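Type III chaperone protein ShcA (Pseudomonas syringae pv. tomato, PDB 4G6T) binds the type III effector HopA1 as a secretion chaperone, probably keeping its N-terminal region in a form competent for export. Local coordinates at residues S5-Y9 with C47-R53; L60-I66 with M122-A128; A82-L86 with H96-S100; D15-L20 with V108-K112; F27-C33 with T44-D48. All coordinates share one frame. Residues are numbered along the deposited sequence.

Interaction 1 (S5-Y9 with C47-R53); sequences SNLFY and CDYARER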
# COMPACT_ATOMS: atom_id res chain seq x y z
N SER A 5 18.21 -0.94 -10.86
CA SER A 5 18.09 -0.30 -9.57
C SER A 5 16.66 -0.17 -9.11
O SER A 5 16.43 -0.09 -7.91
CB SER A 5 18.77 1.09 -9.57
OG SER A 5 18.14 2.02 -10.41
N ASN A 6 15.75 -0.19 -10.07
CA ASN A 6 14.31 -0.13 -9.76
C ASN A 6 13.82 -1.40 -9.05
O ASN A 6 12.69 -1.41 -8.52
CB ASN A 6 13.47 0.20 -10.94
CG ASN A 6 13.57 1.67 -11.32
OD1 ASN A 6 13.82 2.51 -10.41
ND2 ASN A 6 13.36 2.00 -12.58
N LEU A 7 14.64 -2.46 -8.99
CA LEU A 7 14.25 -3.63 -8.18
C LEU A 7 14.47 -3.44 -6.68
O LEU A 7 14.23 -4.32 -5.91
CB LEU A 7 14.94 -4.91 -8.66
CG LEU A 7 14.39 -5.51 -9.93
CD1 LEU A 7 15.47 -6.37 -10.57
CD2 LEU A 7 13.08 -6.23 -9.59
N PHE A 8 15.01 -2.29 -6.25
CA PHE A 8 15.19 -1.97 -4.84
C PHE A 8 13.91 -2.19 -4.00
O PHE A 8 13.98 -2.67 -2.90
CB PHE A 8 15.61 -0.51 -4.75
CG PHE A 8 16.01 -0.06 -3.38
CD1 PHE A 8 17.31 -0.23 -2.95
CD2 PHE A 8 15.08 0.49 -2.51
CE1 PHE A 8 17.72 0.20 -1.68
CE2 PHE A 8 15.46 0.90 -1.23
CZ PHE A 8 16.78 0.74 -0.82
N TYR A 9 12.78 -1.76 -4.57
CA TYR A 9 11.48 -1.85 -3.91
C TYR A 9 11.08 -3.31 -3.64
O TYR A 9 10.70 -3.65 -2.53
CB TYR A 9 10.40 -1.14 -4.72
CG TYR A 9 10.77 0.33 -5.02
CD1 TYR A 9 10.70 1.31 -4.02
CD2 TYR A 9 11.31 0.67 -6.24
CE1 TYR A 9 11.13 2.60 -4.30
CE2 TYR A 9 11.75 1.94 -6.51
CZ TYR A 9 11.66 2.89 -5.52
OH TYR A 9 12.10 4.20 -5.86
N CYS A 47 4.87 1.52 -6.26
CA CYS A 47 6.21 1.97 -6.54
C CYS A 47 6.17 3.11 -7.54
O CYS A 47 5.70 2.93 -8.66
CB CYS A 47 7.02 0.83 -7.20
SG CYS A 47 7.29 -0.54 -6.10
N ASP A 48 6.67 4.29 -7.16
CA ASP A 48 6.72 5.38 -8.10
C ASP A 48 8.17 5.52 -8.54
O ASP A 48 8.98 6.22 -7.92
CB ASP A 48 6.19 6.65 -7.47
CG ASP A 48 6.14 7.80 -8.45
OD1 ASP A 48 6.66 7.69 -9.57
OD2 ASP A 48 5.56 8.86 -8.05
N TYR A 49 8.53 4.79 -9.57
CA TYR A 49 9.94 4.64 -9.94
C TYR A 49 10.51 5.97 -10.40
O TYR A 49 11.61 6.29 -10.00
CB TYR A 49 10.13 3.62 -11.07
CG TYR A 49 9.46 2.24 -10.86
CD1 TYR A 49 9.99 1.30 -9.95
CD2 TYR A 49 8.31 1.94 -11.51
CE1 TYR A 49 9.35 0.09 -9.74
CE2 TYR A 49 7.69 0.74 -11.27
CZ TYR A 49 8.23 -0.19 -10.44
OH TYR A 49 7.59 -1.41 -10.23
N ALA A 50 9.73 6.70 -11.19
CA ALA A 50 10.19 7.95 -11.78
C ALA A 50 10.51 8.97 -10.72
O ALA A 50 11.49 9.75 -10.87
CB ALA A 50 9.14 8.47 -12.75
N ARG A 51 9.74 9.00 -9.64
CA ARG A 51 9.96 9.95 -8.56
C ARG A 51 10.68 9.38 -7.37
O ARG A 51 10.81 10.03 -6.34
CB ARG A 51 8.62 10.61 -8.17
CG ARG A 51 7.79 11.15 -9.34
CD ARG A 51 6.55 11.91 -8.91
NE ARG A 51 5.69 12.36 -10.03
CZ ARG A 51 4.82 11.61 -10.70
NH1 ARG A 51 4.63 10.32 -10.40
NH2 ARG A 51 4.11 12.13 -11.70
N GLU A 52 11.17 8.14 -7.49
CA GLU A 52 12.01 7.54 -6.48
C GLU A 52 11.35 7.58 -5.11
O GLU A 52 11.89 7.96 -4.15
CB GLU A 52 13.43 8.15 -6.48
CG GLU A 52 14.11 7.94 -7.81
CD GLU A 52 15.55 8.48 -7.83
OE1 GLU A 52 16.39 8.03 -7.02
OE2 GLU A 52 15.84 9.34 -8.69
N ARG A 53 10.15 6.99 -5.05
CA ARG A 53 9.45 6.95 -3.79
C ARG A 53 8.50 5.74 -3.75
O ARG A 53 8.03 5.31 -4.81
CB ARG A 53 8.62 8.28 -3.54
CG ARG A 53 7.67 8.63 -4.65
CD ARG A 53 6.88 9.96 -4.49
NE ARG A 53 5.84 9.98 -5.47
CZ ARG A 53 4.63 10.55 -5.31
NH1 ARG A 53 4.34 11.18 -4.17
NH2 ARG A 53 3.76 10.38 -6.24
O HOH W 1 12.98 4.54 -8.44
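Cys47 points its thiol at the start of helix 8-19: SG lies 3.5 Å from Tyr9 CB and 4.6 Å from the centre of the Tyr9 ring, an oblique sulfur-aromatic contact in which a small, polarizable side chain fits a tight buried gap. Asp48 turns away and gathers charge instead, its OD2 bridging to Arg51 NH1 (2.9 Å) and Arg53 NE (2.8 Å). With Tyr49 the chain enters a type I turn ending at Glu52, the connection between antiparallel strands 41-48 and 53-59 of the CesT-family sheet. Tyr49 CD1 lies 3.8 Å from Asn6 CB and 3.9 Å from Tyr9 CE2. The backbone O of Tyr49 accepts from water 1, which also donates to Asn6 OD1 and accepts from Tyr9 OH at 2.7 Å. Glu52 and Arg53 together oppose Asp48 as a G1 beta bulge, and Glu52 has the positive phi (54°) such a bulge requires. Tyr9 OH reaches them too, 3.4 Å from Glu52 CA and 3.5 Å from Arg53 N.

Interaction 2 (L60-I66 with M122-A128); sequences LEPHKDI and MRGWREA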
# COMPACT_ATOMS: atom_id res chain seq x y z
N LEU A 60 -9.95 5.21 3.10
CA LEU A 60 -10.51 5.85 4.28
C LEU A 60 -12.02 5.61 4.26
O LEU A 60 -12.60 5.53 3.19
CB LEU A 60 -10.26 7.37 4.25
CG LEU A 60 -8.97 7.81 4.85
CD1 LEU A 60 -8.92 9.32 4.57
CD2 LEU A 60 -8.69 7.50 6.30
N GLU A 61 -12.64 5.58 5.41
CA GLU A 61 -14.09 5.40 5.50
C GLU A 61 -14.66 6.31 6.57
O GLU A 61 -15.12 5.88 7.60
CB GLU A 61 -14.45 3.91 5.74
CG GLU A 61 -14.19 2.98 4.52
CD GLU A 61 -15.05 1.69 4.50
OE1 GLU A 61 -15.54 1.29 5.61
OE2 GLU A 61 -15.23 1.10 3.38
N PRO A 62 -14.60 7.65 6.33
CA PRO A 62 -15.19 8.60 7.27
C PRO A 62 -16.73 8.46 7.35
O PRO A 62 -17.33 8.14 6.36
CB PRO A 62 -14.78 9.96 6.67
CG PRO A 62 -14.53 9.73 5.26
CD PRO A 62 -14.09 8.30 5.12
N HIS A 63 -17.30 8.74 8.51
CA HIS A 63 -18.77 8.95 8.63
C HIS A 63 -19.26 9.87 7.53
O HIS A 63 -18.69 10.96 7.29
CB HIS A 63 -19.10 9.51 10.01
CG HIS A 63 -20.54 9.40 10.37
ND1 HIS A 63 -21.52 9.83 9.54
CD2 HIS A 63 -21.18 8.85 11.48
CE1 HIS A 63 -22.72 9.57 10.09
NE2 HIS A 63 -22.51 8.98 11.29
N LYS A 64 -20.32 9.43 6.86
CA LYS A 64 -21.05 10.16 5.83
C LYS A 64 -21.30 11.65 6.16
O LYS A 64 -21.38 12.48 5.26
CB LYS A 64 -22.39 9.42 5.61
CG LYS A 64 -23.37 10.03 4.61
CD LYS A 64 -22.80 10.12 3.20
CE LYS A 64 -23.85 10.67 2.23
NZ LYS A 64 -23.58 10.25 0.82
N ASP A 65 -21.37 11.98 7.45
CA ASP A 65 -21.72 13.34 7.88
C ASP A 65 -20.56 14.07 8.60
O ASP A 65 -20.79 15.09 9.28
CB ASP A 65 -22.92 13.29 8.84
CG ASP A 65 -24.19 12.73 8.20
OD1 ASP A 65 -24.48 13.02 7.01
OD2 ASP A 65 -24.93 12.01 8.91
N ILE A 66 -19.33 13.54 8.51
CA ILE A 66 -18.17 14.29 8.98
C ILE A 66 -18.13 15.51 8.09
O ILE A 66 -18.23 15.37 6.89
CB ILE A 66 -16.84 13.51 8.84
CG1 ILE A 66 -16.76 12.40 9.87
CG2 ILE A 66 -15.67 14.42 9.15
CD1 ILE A 66 -16.26 12.88 11.22
N MET A 122 -6.10 5.82 9.60
CA MET A 122 -7.31 5.24 9.02
C MET A 122 -8.30 4.89 10.12
O MET A 122 -9.48 5.18 9.99
CB MET A 122 -6.92 4.03 8.18
CG MET A 122 -6.19 4.45 6.90
SD MET A 122 -5.30 3.12 6.11
CE MET A 122 -6.72 2.10 5.55
N ARG A 123 -7.81 4.28 11.17
CA ARG A 123 -8.69 3.84 12.27
C ARG A 123 -9.37 5.07 12.86
O ARG A 123 -10.60 5.06 13.07
CB ARG A 123 -7.92 3.06 13.31
CG ARG A 123 -8.84 2.46 14.37
CD ARG A 123 -8.11 1.76 15.49
NE ARG A 123 -7.01 0.93 15.01
CZ ARG A 123 -7.10 -0.26 14.41
NH1 ARG A 123 -8.27 -0.85 14.17
NH2 ARG A 123 -5.99 -0.85 14.01
N GLY A 124 -8.59 6.10 13.10
CA GLY A 124 -9.15 7.33 13.74
C GLY A 124 -10.22 7.92 12.88
O GLY A 124 -11.32 8.33 13.38
N TRP A 125 -10.02 8.03 11.57
CA TRP A 125 -11.02 8.63 10.70
C TRP A 125 -12.29 7.82 10.58
O TRP A 125 -13.36 8.33 10.33
CB TRP A 125 -10.46 8.90 9.29
CG TRP A 125 -9.59 10.15 9.32
CD1 TRP A 125 -8.22 10.23 9.25
CD2 TRP A 125 -10.05 11.54 9.55
NE1 TRP A 125 -7.81 11.54 9.39
CE2 TRP A 125 -8.86 12.36 9.61
CE3 TRP A 125 -11.31 12.13 9.72
CZ2 TRP A 125 -8.91 13.75 9.79
CZ3 TRP A 125 -11.36 13.52 9.91
CH2 TRP A 125 -10.19 14.30 9.95
N ARG A 126 -12.16 6.51 10.70
CA ARG A 126 -13.29 5.66 10.39
C ARG A 126 -14.23 5.78 11.52
O ARG A 126 -15.44 5.57 11.34
CB ARG A 126 -12.83 4.20 10.27
CG ARG A 126 -13.91 3.23 9.87
CD ARG A 126 -13.40 1.79 9.87
NE ARG A 126 -14.35 1.01 9.11
CZ ARG A 126 -15.64 0.77 9.46
NH1 ARG A 126 -16.19 1.24 10.62
NH2 ARG A 126 -16.40 0.03 8.64
N GLU A 127 -13.70 5.97 12.70
CA GLU A 127 -14.57 6.05 13.86
C GLU A 127 -14.80 7.45 14.40
O GLU A 127 -15.50 7.60 15.40
CB GLU A 127 -14.00 5.13 14.92
CG GLU A 127 -12.75 5.61 15.60
CD GLU A 127 -13.00 6.01 17.02
OE1 GLU A 127 -12.36 7.00 17.46
OE2 GLU A 127 -13.83 5.35 17.71
N ALA A 128 -14.25 8.48 13.77
CA ALA A 128 -14.44 9.85 14.23
C ALA A 128 -15.93 10.21 14.19
O ALA A 128 -16.67 9.61 13.42
CB ALA A 128 -13.61 10.84 13.40
O HOH W 2 -10.97 5.19 7.61
O HOH W 3 -15.92 8.91 10.75
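Here the loop that leaves strand 53-59 of the CesT-type fold runs along the last turns of the C-terminal helix 108-127; no direct hydrogen bond joins 60-66 to 122-128. Leu60, an m,t rotamer, swings CD2 against the helix, 3.7 Å from Trp125 CB and 4.0 Å from Met122 CG; a branched aliphatic end suits this buried spot, where Leu86 and Ala97 also pack. Trp125 (chi1 -78°, chi2 107°) presents the rim of its indole to Ile66, which, m at both chi angles, sets CD1 4.0 Å from Ala128 CB. Arg126 is extended through three t torsions, which carries NH2 to within 3.4 Å of Glu61 OE1, a rather long salt bridge. The backbones close up, with Arg126 CA 3.3 Å from Glu61 O and Pro62 CA 3.6 Å from Trp125 O as CA-H...O contacts. Two waters bridge them: water 2 links Glu61 N to Met122 O, and water 3 accepts from His63 N at 2.6 Å while donating to Trp125 O and Ala128 O.

Interaction 3 (A82-L86 with H96-S100); sequences AGPGL and HAYQS
Residues 82-86 enter strand 85-88 and run antiparallel to 96-100, end-to-end directions 167° apart. Gly85 and Tyr98 form a hydrogen-bonded pair (CA-CA 5.3 Å): Gly85 N donates to Tyr98 O (2.8 Å) and Tyr98 N to Gly85 O (3.1 Å); Gly85 O also accepts from Trp121 NE1. Leu86 and Ala97 follow as a non-hydrogen-bonded pair, CA-CA 4.3 Å. Leu86 N turns outward to water 5 (3.0 Å), which also accepts from Tyr98 OH (2.8 Å). Tyr98, rotamer p, lays its ring over Gly85 CA, 4.0 Å from the centroid (CH-pi); any CB at Gly85 would strike it. Ala82 leaves its helix with positive phi (68°), and its O is satisfied by Gln99 NE2 (2.9 Å). Gln99 (chi1 t, chi2 p) is long enough to reach across; its NE2 also bonds Glu114 OE1, and its OE1 accepts from Ser100 N (3.0 Å). Water 4 links Gly83 O (2.7 Å) and Gln99 OE1 (2.6 Å). Such pairing is that of an antiparallel beta hairpin in the CesT-family sheet.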
# COMPACT_ATOMS: atom_id res chain seq x y z
N ALA A 82 4.63 15.47 9.24
CA ALA A 82 5.18 14.54 8.25
C ALA A 82 4.46 13.20 8.28
O ALA A 82 4.93 12.25 7.67
CB ALA A 82 6.68 14.31 8.46
N GLY A 83 3.33 13.19 8.93
CA GLY A 83 2.45 12.00 8.95
C GLY A 83 1.59 11.88 7.75
O GLY A 83 1.73 12.54 6.75
N PRO A 84 0.68 10.87 7.77
CA PRO A 84 -0.14 10.64 6.62
C PRO A 84 -1.09 11.74 6.22
O PRO A 84 -1.45 12.57 7.08
CB PRO A 84 -1.03 9.42 7.02
CG PRO A 84 -0.57 9.02 8.32
CD PRO A 84 0.48 9.93 8.88
N GLY A 85 -1.47 11.77 5.00
CA GLY A 85 -2.38 12.75 4.46
C GLY A 85 -3.70 12.11 4.12
O GLY A 85 -3.91 10.88 4.34
N LEU A 86 -4.58 12.91 3.57
CA LEU A 86 -5.82 12.43 2.98
C LEU A 86 -6.28 13.34 1.85
O LEU A 86 -5.86 14.54 1.72
CB LEU A 86 -6.88 12.27 4.07
CG LEU A 86 -7.56 13.48 4.69
CD1 LEU A 86 -8.55 14.14 3.69
CD2 LEU A 86 -8.27 13.16 6.02
N HIS A 96 -8.96 8.75 0.23
CA HIS A 96 -7.71 8.01 0.33
C HIS A 96 -6.82 8.59 1.37
O HIS A 96 -6.60 9.82 1.35
CB HIS A 96 -6.96 7.97 -0.98
CG HIS A 96 -7.69 7.21 -2.06
ND1 HIS A 96 -7.16 6.13 -2.73
CD2 HIS A 96 -8.93 7.40 -2.55
CE1 HIS A 96 -8.09 5.66 -3.62
NE2 HIS A 96 -9.16 6.45 -3.53
N ALA A 97 -6.21 7.76 2.22
CA ALA A 97 -5.12 8.15 3.11
C ALA A 97 -3.80 7.74 2.42
O ALA A 97 -3.76 6.83 1.60
CB ALA A 97 -5.24 7.48 4.44
N TYR A 98 -2.73 8.51 2.65
CA TYR A 98 -1.49 8.22 1.94
C TYR A 98 -0.28 8.64 2.77
O TYR A 98 -0.33 9.58 3.64
CB TYR A 98 -1.45 8.86 0.56
CG TYR A 98 -1.43 10.37 0.66
CD1 TYR A 98 -0.20 11.03 0.66
CD2 TYR A 98 -2.57 11.09 0.66
CE1 TYR A 98 -0.15 12.42 0.67
CE2 TYR A 98 -2.53 12.50 0.74
CZ TYR A 98 -1.29 13.13 0.75
OH TYR A 98 -1.21 14.51 0.89
N GLN A 99 0.84 7.96 2.54
CA GLN A 99 2.15 8.38 3.06
C GLN A 99 3.14 8.07 1.98
O GLN A 99 3.01 7.07 1.27
CB GLN A 99 2.50 7.68 4.34
CG GLN A 99 3.89 7.95 4.93
CD GLN A 99 4.14 9.41 5.26
OE1 GLN A 99 4.09 10.27 4.39
NE2 GLN A 99 4.23 9.67 6.52
N SER A 100 4.12 8.93 1.76
CA SER A 100 5.18 8.68 0.80
C SER A 100 6.47 8.54 1.53
O SER A 100 6.76 9.25 2.49
CB SER A 100 5.30 9.81 -0.22
OG SER A 100 6.42 9.59 -1.06
O HOH W 4 3.55 12.82 4.78
O HOH W 5 -3.25 15.45 2.64

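Interaction 4 (D15-L20 with V108-K112); sequences DFSRSL and VPTLK
Two helical segments cross steeply, the axes of 15-19 and 108-112 approaching to 10.3 Å with a signed crossing angle of -74°. Their closest alpha carbons are those of Phe16 and Val108, 5.6 Å apart. Phe16, with the largest covered area, is a t rotamer (chi1 174°, chi2 82°) whose flat ring serves two neighbours at once. Leu111 CD2 sits over one face, 4.1 Å from the centroid and 3.8 Å from Phe16 CD1, a CH-pi contact, while Lys112 CG lies at the ring edge, 3.8 Å from Phe16 CE1. Lys112 starts from chi1 -70° and then runs fully extended through three t torsions, so that its methylenes lie along an apolar surface, CE 3.9 Å from Leu20 CD1, and its ammonium ends on a hydroxyl, NZ donating to Ser19 OG at 2.7 Å. Val108, with chi1 170°, points toward the other segment, CG2 lying 3.7 Å from Asp15 CB and CG1 4.2 Å from Ser19 CB; its compact branches fill the space where the backbones are closest. Leu111 continues onto Leu54 and Leu56 of the sheet. This is helix-helix packing between the N-terminal and C-terminal helices of the CesT-family chaperone fold.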
# COMPACT_ATOMS: atom_id res chain seq x y z
N ASP A 15 12.37 -8.51 2.02
CA ASP A 15 12.91 -8.43 3.38
C ASP A 15 11.79 -8.18 4.41
O ASP A 15 11.85 -8.70 5.52
CB ASP A 15 13.98 -7.34 3.52
CG ASP A 15 15.33 -7.76 2.90
OD1 ASP A 15 15.41 -8.92 2.47
OD2 ASP A 15 16.29 -6.96 2.89
N PHE A 16 10.82 -7.36 4.02
CA PHE A 16 9.64 -7.09 4.88
C PHE A 16 8.84 -8.36 5.11
O PHE A 16 8.52 -8.69 6.25
CB PHE A 16 8.83 -5.98 4.19
CG PHE A 16 7.51 -5.64 4.83
CD1 PHE A 16 7.47 -4.80 5.91
CD2 PHE A 16 6.33 -6.06 4.24
CE1 PHE A 16 6.25 -4.41 6.46
CE2 PHE A 16 5.10 -5.69 4.79
CZ PHE A 16 5.08 -4.88 5.90
N SER A 17 8.61 -9.11 4.03
CA SER A 17 7.86 -10.37 4.07
C SER A 17 8.63 -11.34 4.98
O SER A 17 8.04 -12.02 5.81
CB SER A 17 7.67 -10.94 2.68
OG SER A 17 6.96 -10.10 1.78
N ARG A 18 9.94 -11.37 4.86
CA ARG A 18 10.74 -12.30 5.70
C ARG A 18 10.62 -11.94 7.16
O ARG A 18 10.57 -12.81 8.04
CB ARG A 18 12.21 -12.25 5.29
CG ARG A 18 12.54 -13.02 4.02
CD ARG A 18 14.00 -12.82 3.65
NE ARG A 18 14.29 -13.42 2.36
CZ ARG A 18 15.51 -13.61 1.84
NH1 ARG A 18 16.63 -13.24 2.47
NH2 ARG A 18 15.60 -14.19 0.66
N SER A 19 10.58 -10.64 7.43
CA SER A 19 10.42 -10.15 8.80
C SER A 19 9.03 -10.55 9.35
O SER A 19 8.91 -10.90 10.51
CB SER A 19 10.54 -8.63 8.85
OG SER A 19 10.78 -8.20 10.17
N LEU A 20 8.02 -10.43 8.51
CA LEU A 20 6.61 -10.72 8.83
C LEU A 20 6.39 -12.24 8.93
O LEU A 20 5.29 -12.71 9.26
CB LEU A 20 5.68 -10.11 7.77
CG LEU A 20 5.06 -8.74 8.17
CD1 LEU A 20 6.09 -7.71 8.60
CD2 LEU A 20 4.23 -8.29 6.97
N VAL A 108 13.26 -1.65 6.31
CA VAL A 108 12.19 -2.47 6.82
C VAL A 108 11.55 -1.84 8.07
O VAL A 108 10.31 -1.71 8.12
CB VAL A 108 12.63 -3.95 7.02
CG1 VAL A 108 11.57 -4.71 7.78
CG2 VAL A 108 12.84 -4.58 5.65
N PRO A 109 12.34 -1.36 9.05
CA PRO A 109 11.67 -0.71 10.23
C PRO A 109 10.89 0.54 9.85
O PRO A 109 9.81 0.76 10.44
CB PRO A 109 12.81 -0.36 11.16
CG PRO A 109 13.94 -1.31 10.76
CD PRO A 109 13.80 -1.48 9.28
N THR A 110 11.39 1.35 8.93
CA THR A 110 10.66 2.57 8.47
C THR A 110 9.38 2.20 7.80
O THR A 110 8.32 2.80 8.06
CB THR A 110 11.52 3.48 7.58
OG1 THR A 110 12.58 3.98 8.41
CG2 THR A 110 10.72 4.64 7.06
N LEU A 111 9.39 1.21 6.92
CA LEU A 111 8.19 0.78 6.29
C LEU A 111 7.17 0.30 7.34
O LEU A 111 5.95 0.57 7.24
CB LEU A 111 8.47 -0.30 5.22
CG LEU A 111 7.28 -0.92 4.50
CD1 LEU A 111 6.40 0.08 3.76
CD2 LEU A 111 7.75 -1.95 3.48
N LYS A 112 7.62 -0.52 8.29
CA LYS A 112 6.74 -1.01 9.38
C LYS A 112 6.12 0.16 10.14
O LYS A 112 4.87 0.19 10.30
CB LYS A 112 7.49 -1.92 10.35
CG LYS A 112 7.87 -3.26 9.75
CD LYS A 112 8.57 -4.10 10.80
CE LYS A 112 8.80 -5.48 10.22
NZ LYS A 112 9.26 -6.32 11.34

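Interaction 5 (F27-C33 with T44-D48); sequences FDDHGTC and TLSCD
Three backbone hydrogen bonds join the antiparallel segments: Cys47 N to Gly31 O (2.8 Å), Cys33 N to Leu45 O (2.8 Å) and Leu45 N to Cys33 O (2.9 Å). Cys33 and Leu45 are therefore a hydrogen-bonded pair, CA-CA 5.0 Å, and Thr32 and Ser46 the adjoining non-hydrogen-bonded pair at 4.4 Å. Ahead of strand 32-37, Asp28 to Gly31 make a type I turn, closed by Gly31 N to Asp28 O (3.0 Å); Gly31 needs positive phi (74°), a conformation easy without a CB. Asp28, chi1 p, folds its carboxylate back over the turn: OD1 accepts from His30 N at 2.9 Å, an Asx turn, and from Thr32 N at 3.1 Å. Asp28 N in turn donates to Thr32 O at 2.8 Å. On the Thr32-Ser46 face, small polar residues pack closely, Thr32 CG2 3.5 Å from Ser46 OG; side chains of the HopA1 chain cover both residues. The other face is apolar. Cys33 CB lies 4.3 Å from Leu45 CB, and Phe27, an m rotamer, brings CE1 4.1 Å from that same Leu45 CB. Cys47, chi1 -66°, puts SG over the Phe27 ring, 3.5 Å from its centroid and 13° off the normal, a sulfur-aromatic contact. Helix 8-19 covers this side through Tyr9 and Leu13. This is a beta hairpin that includes the outermost strand of this chain's CesT-family sheet, packed on a helix and facing the bound effector.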
# COMPACT_ATOMS: atom_id res chain seq x y z
N PHE A 27 5.00 -7.28 -5.90
CA PHE A 27 4.44 -6.22 -6.69
C PHE A 27 3.91 -6.78 -8.00
O PHE A 27 4.61 -7.55 -8.68
CB PHE A 27 5.52 -5.14 -7.02
CG PHE A 27 5.92 -4.33 -5.84
CD1 PHE A 27 5.01 -3.43 -5.27
CD2 PHE A 27 7.18 -4.39 -5.28
CE1 PHE A 27 5.34 -2.73 -4.14
CE2 PHE A 27 7.51 -3.68 -4.13
CZ PHE A 27 6.60 -2.81 -3.61
N ASP A 28 2.69 -6.41 -8.39
CA ASP A 28 2.18 -6.79 -9.69
C ASP A 28 2.79 -6.00 -10.86
O ASP A 28 3.76 -5.26 -10.69
CB ASP A 28 0.64 -6.73 -9.65
CG ASP A 28 0.06 -5.30 -9.52
OD1 ASP A 28 0.76 -4.33 -9.78
OD2 ASP A 28 -1.18 -5.20 -9.23
N ASP A 29 2.29 -6.21 -12.07
CA ASP A 29 2.83 -5.59 -13.26
C ASP A 29 2.39 -4.14 -13.43
O ASP A 29 2.64 -3.51 -14.46
CB ASP A 29 2.43 -6.43 -14.50
CG ASP A 29 3.24 -7.70 -14.65
OD1 ASP A 29 4.29 -7.92 -14.04
OD2 ASP A 29 2.81 -8.52 -15.47
N HIS A 30 1.74 -3.61 -12.40
CA HIS A 30 1.51 -2.18 -12.28
C HIS A 30 2.30 -1.60 -11.16
O HIS A 30 2.11 -0.43 -10.80
CB HIS A 30 0.04 -1.91 -12.09
CG HIS A 30 -0.77 -2.26 -13.29
ND1 HIS A 30 -1.03 -1.37 -14.26
CD2 HIS A 30 -1.36 -3.45 -13.67
CE1 HIS A 30 -1.76 -1.97 -15.22
NE2 HIS A 30 -1.95 -3.24 -14.85
N GLY A 31 3.21 -2.36 -10.58
CA GLY A 31 4.06 -1.83 -9.55
C GLY A 31 3.35 -1.64 -8.21
O GLY A 31 3.87 -0.91 -7.33
N THR A 32 2.28 -2.41 -7.96
CA THR A 32 1.49 -2.31 -6.74
C THR A 32 1.34 -3.61 -6.02
O THR A 32 1.41 -4.71 -6.63
CB THR A 32 0.14 -1.69 -7.00
OG1 THR A 32 -0.72 -2.61 -7.70
CG2 THR A 32 0.29 -0.40 -7.81
N CYS A 33 1.22 -3.51 -4.72
CA CYS A 33 1.03 -4.66 -3.83
C CYS A 33 -0.18 -4.36 -2.97
O CYS A 33 -0.06 -3.60 -2.01
CB CYS A 33 2.24 -4.91 -2.93
SG CYS A 33 2.00 -6.36 -1.84
N THR A 44 -2.49 -0.38 -0.07
CA THR A 44 -1.71 -0.71 -1.24
C THR A 44 -0.35 -0.08 -1.12
O THR A 44 -0.23 1.07 -0.67
CB THR A 44 -2.32 -0.36 -2.58
OG1 THR A 44 -3.66 -0.90 -2.64
CG2 THR A 44 -1.48 -1.09 -3.63
N LEU A 45 0.69 -0.82 -1.46
CA LEU A 45 2.02 -0.22 -1.66
C LEU A 45 2.25 -0.05 -3.14
O LEU A 45 2.04 -1.00 -3.93
CB LEU A 45 3.08 -1.13 -1.11
CG LEU A 45 3.14 -1.46 0.35
CD1 LEU A 45 4.28 -2.41 0.68
CD2 LEU A 45 3.20 -0.22 1.22
N SER A 46 2.68 1.14 -3.57
CA SER A 46 2.79 1.47 -4.97
C SER A 46 4.17 2.06 -5.25
O SER A 46 4.57 3.02 -4.56
CB SER A 46 1.71 2.46 -5.39
OG SER A 46 1.64 2.71 -6.79
N CYS A 47 4.87 1.52 -6.26
CA CYS A 47 6.21 1.97 -6.54
C CYS A 47 6.17 3.11 -7.54
O CYS A 47 5.70 2.93 -8.66
CB CYS A 47 7.02 0.83 -7.20
SG CYS A 47 7.29 -0.54 -6.10
N ASP A 48 6.67 4.29 -7.16
CA ASP A 48 6.72 5.38 -8.10
C ASP A 48 8.17 5.52 -8.54
O ASP A 48 8.98 6.22 -7.92
CB ASP A 48 6.19 6.65 -7.47
CG ASP A 48 6.14 7.80 -8.45
OD1 ASP A 48 6.66 7.69 -9.57
OD2 ASP A 48 5.56 8.86 -8.05

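In the fold
Interactions 1 and 5 sit side by side, centres 10 Å apart, and share Cys47, whose sulfur meets Tyr9 in one and Phe27 in the other. Interaction 4 ties the other end of helix 8-19 to helix 108-127 and touches interaction 5 through Leu111 CD1 and Leu45 CD2, 4.1 Å apart. At the far end of helix 108-127, interaction 2 joins interaction 3 through Leu60 CD1 and Leu86 CB, 3.6 Å apart; its centre lies about 31 Å from that of interaction 1, across the chain's centre. Interactions 1, 3 and 5 meet in one antiparallel sheet. HopA1 comes within reach of residues in all five, most extensively in interaction 5.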